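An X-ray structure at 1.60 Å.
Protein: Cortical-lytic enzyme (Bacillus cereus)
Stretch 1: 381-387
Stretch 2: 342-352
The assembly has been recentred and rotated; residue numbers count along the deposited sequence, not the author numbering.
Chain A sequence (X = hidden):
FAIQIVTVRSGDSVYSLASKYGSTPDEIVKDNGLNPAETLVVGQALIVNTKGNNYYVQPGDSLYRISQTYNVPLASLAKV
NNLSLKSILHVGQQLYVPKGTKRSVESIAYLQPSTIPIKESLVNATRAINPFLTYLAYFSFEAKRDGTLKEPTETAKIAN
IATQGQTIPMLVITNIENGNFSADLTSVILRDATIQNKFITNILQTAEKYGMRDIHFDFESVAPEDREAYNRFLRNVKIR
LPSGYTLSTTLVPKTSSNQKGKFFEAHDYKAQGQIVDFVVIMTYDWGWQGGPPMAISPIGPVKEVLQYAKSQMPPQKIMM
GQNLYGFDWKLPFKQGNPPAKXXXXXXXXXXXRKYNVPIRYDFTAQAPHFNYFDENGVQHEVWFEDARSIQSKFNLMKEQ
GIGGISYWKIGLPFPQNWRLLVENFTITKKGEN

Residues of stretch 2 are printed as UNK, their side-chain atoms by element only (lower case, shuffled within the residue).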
# COMPACT_ATOMS: atom_id res chain seq x y z
N GLU A 381 12.03 -15.06 -12.24
CA GLU A 381 11.00 -15.31 -11.23
C GLU A 381 10.37 -13.98 -10.85
O GLU A 381 11.09 -13.01 -10.56
CB GLU A 381 11.59 -16.00 -10.00
CG GLU A 381 10.56 -16.41 -8.98
CD GLU A 381 11.09 -17.41 -8.00
OE1 GLU A 381 11.78 -18.37 -8.41
OE2 GLU A 381 10.83 -17.24 -6.80
N VAL A 382 9.05 -13.95 -10.84
CA VAL A 382 8.29 -12.75 -10.55
C VAL A 382 7.39 -12.95 -9.35
O VAL A 382 6.64 -13.93 -9.30
CB VAL A 382 7.43 -12.33 -11.75
CG1 VAL A 382 6.65 -11.08 -11.44
CG2 VAL A 382 8.28 -12.15 -13.00
N TRP A 383 7.46 -12.03 -8.38
CA TRP A 383 6.50 -11.96 -7.26
C TRP A 383 5.83 -10.59 -7.35
O TRP A 383 6.51 -9.61 -7.64
CB TRP A 383 7.20 -12.14 -5.91
CG TRP A 383 7.65 -13.54 -5.69
CD1 TRP A 383 8.81 -14.11 -6.13
CD2 TRP A 383 6.94 -14.57 -4.99
NE1 TRP A 383 8.86 -15.44 -5.75
CE2 TRP A 383 7.74 -15.74 -5.04
CE3 TRP A 383 5.71 -14.61 -4.32
CZ2 TRP A 383 7.32 -16.95 -4.48
CZ3 TRP A 383 5.32 -15.80 -3.74
CH2 TRP A 383 6.11 -16.95 -3.82
N PHE A 384 4.51 -10.52 -7.16
CA PHE A 384 3.83 -9.25 -7.35
C PHE A 384 2.57 -9.17 -6.49
O PHE A 384 2.43 -9.94 -5.53
CB PHE A 384 3.57 -9.00 -8.86
CG PHE A 384 2.57 -9.89 -9.51
CD1 PHE A 384 2.86 -11.23 -9.81
CD2 PHE A 384 1.34 -9.38 -9.89
CE1 PHE A 384 1.88 -12.05 -10.42
CE2 PHE A 384 0.37 -10.19 -10.49
CZ PHE A 384 0.65 -11.51 -10.79
N GLU A 385 1.71 -8.19 -6.78
CA GLU A 385 0.49 -7.98 -6.00
C GLU A 385 -0.71 -8.10 -6.93
O GLU A 385 -0.67 -7.60 -8.06
CB GLU A 385 0.49 -6.60 -5.37
CG GLU A 385 1.64 -6.31 -4.40
CD GLU A 385 1.51 -7.09 -3.10
OE1 GLU A 385 0.36 -7.37 -2.67
OE2 GLU A 385 2.55 -7.45 -2.52
N ASP A 386 -1.79 -8.75 -6.47
CA ASP A 386 -3.02 -8.78 -7.25
C ASP A 386 -4.25 -8.71 -6.34
O ASP A 386 -4.12 -8.53 -5.13
CB ASP A 386 -3.11 -10.00 -8.20
CG ASP A 386 -3.34 -11.34 -7.48
OD1 ASP A 386 -3.62 -11.39 -6.26
OD2 ASP A 386 -3.26 -12.39 -8.19
N ALA A 387 -5.44 -8.85 -6.93
CA ALA A 387 -6.67 -8.64 -6.17
C ALA A 387 -6.80 -9.60 -4.98
O ALA A 387 -7.35 -9.22 -3.92
CB ALA A 387 -7.88 -8.77 -7.09
N UNK A 342 11.39 -3.53 -11.12
CA UNK A 342 10.08 -3.31 -10.50
C UNK A 342 9.02 -3.38 -11.56
O UNK A 342 9.20 -2.83 -12.66
c UNK A 342 10.04 -1.96 -9.79
N UNK A 343 7.91 -4.03 -11.22
CA UNK A 343 6.78 -4.13 -12.12
C UNK A 343 5.47 -3.78 -11.43
O UNK A 343 5.22 -4.13 -10.27
c UNK A 343 6.66 -5.57 -12.71
c UNK A 343 6.62 -6.61 -11.60
c UNK A 343 7.81 -5.86 -13.66
N UNK A 344 4.59 -3.13 -12.19
CA UNK A 344 3.21 -2.95 -11.77
C UNK A 344 2.45 -4.29 -11.85
O UNK A 344 2.93 -5.24 -12.47
o UNK A 344 2.32 -2.45 -13.94
c UNK A 344 2.53 -1.92 -12.65
N UNK A 345 1.26 -4.33 -11.28
CA UNK A 345 0.43 -5.54 -11.32
C UNK A 345 0.10 -5.86 -12.77
O UNK A 345 0.16 -7.03 -13.20
o UNK A 345 -1.63 -6.49 -10.35
c UNK A 345 -0.82 -5.32 -10.46
N UNK A 346 -0.25 -4.82 -13.53
CA UNK A 346 -0.61 -4.99 -14.94
C UNK A 346 0.60 -5.48 -15.73
O UNK A 346 0.47 -6.38 -16.58
c UNK A 346 -1.16 -3.67 -15.51
c UNK A 346 -1.32 -3.72 -17.02
c UNK A 346 -2.49 -3.31 -14.83
N UNK A 347 1.78 -4.94 -15.44
CA UNK A 347 2.99 -5.35 -16.18
C UNK A 347 3.40 -6.77 -15.86
O UNK A 347 3.91 -7.50 -16.72
c UNK A 347 4.14 -4.38 -15.87
N UNK A 348 3.18 -7.18 -14.62
CA UNK A 348 3.49 -8.54 -14.20
C UNK A 348 2.63 -9.52 -14.99
O UNK A 348 3.12 -10.49 -15.56
c UNK A 348 3.26 -8.71 -12.70
N UNK A 349 1.32 -9.26 -15.05
CA UNK A 349 0.43 -10.13 -15.82
C UNK A 349 0.88 -10.13 -17.28
O UNK A 349 0.86 -11.17 -17.95
c UNK A 349 -1.48 -9.78 -14.27
c UNK A 349 -1.94 -10.55 -16.61
c UNK A 349 -1.03 -9.69 -15.71
N UNK A 350 1.32 -8.99 -17.79
CA UNK A 350 1.75 -8.91 -19.18
C UNK A 350 2.97 -9.79 -19.47
O UNK A 350 3.10 -10.33 -20.57
c UNK A 350 2.02 -7.46 -19.56
N UNK A 351 3.87 -9.93 -18.49
CA UNK A 351 5.00 -10.84 -18.64
C UNK A 351 4.55 -12.30 -18.72
O UNK A 351 5.05 -13.08 -19.54
c UNK A 351 7.87 -9.35 -18.58
c UNK A 351 5.98 -10.66 -17.47
c UNK A 351 6.77 -9.36 -17.50
c UNK A 351 7.39 -9.16 -16.14
N UNK A 352 3.62 -12.70 -17.87
CA UNK A 352 3.12 -14.08 -17.90
C UNK A 352 2.43 -14.33 -19.22
O UNK A 352 2.56 -15.41 -19.81
c UNK A 352 2.19 -14.34 -16.72

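Position 342 carries one side-chain carbon and lies out of reach of stretch 1: Ala342. At 343 there are three carbons, two of them on the first, so the side chain branches at CB; it points toward stretch 1. This is Val343, whose CG2 lies 4.5 Å from Val382 CG1.

Position 344 has one carbon, then one oxygen, and points away from stretch 1. The oxygen accepts from the backbone N of position 347 at 3.0 Å, closing the start of the helix; a short hydroxyl side chain at the N-cap is Ser344. Position 345 repeats the pattern, a carbon bearing an oxygen, but here the oxygen lies 2.7 Å from Glu385 O. It is Ser345, and its OG donates that hydrogen bond.

At 346, three carbons branch at CB and point away from stretch 1: Val346. Position 347 has a single carbon beyond reach of stretch 1: Ala347, the residue whose N is capped by Ser344 OG.

Position 348 also has just one carbon, yet it is buried and directed toward stretch 1. That carbon sits 3.5 Å from Phe384 CD2 and 4.3 Å from Val382 CG1. Ala348 therefore sets its methyl over one face of the Phe384 ring, with CB 3.6 Å from the centroid and 21° off the normal, a CH-pi contact.

Position 349 shows three carbons branched at CB, pointing sideways: Val349, whose CG2 approaches Phe384 CE2 at 4.2 Å, obliquely to the ring. Position 350 has one carbon, out of reach: Ala350. Position 351 has four carbons, forked at the second, and points toward stretch 1. It is Leu351, and its CD1 reaches Val382 CG2 at 4.4 Å. Position 352 ends the stretch with one carbon, directed toward stretch 1 but too far off to touch it: Ala352.

The contact follows a simple rule: small where the helix comes close, longer where a gap must be crossed. Ala348 brings the helix against the aromatic face with a single methyl, while Leu351, one turn on, extends to Val382. Val382 and Phe384, alternate residues that both point toward the helix, supply the apolar surface; Trp383 between them points away. Where the strand has given way to loop, one polar bond joins the apolar packing: Ser345 OG satisfies the carbonyl of Glu385 beside the edge of the Phe384 ring. With 278 Å² buried in all, the contact is modest.

Stretch 2 (342-352) AVSSVAAVALA
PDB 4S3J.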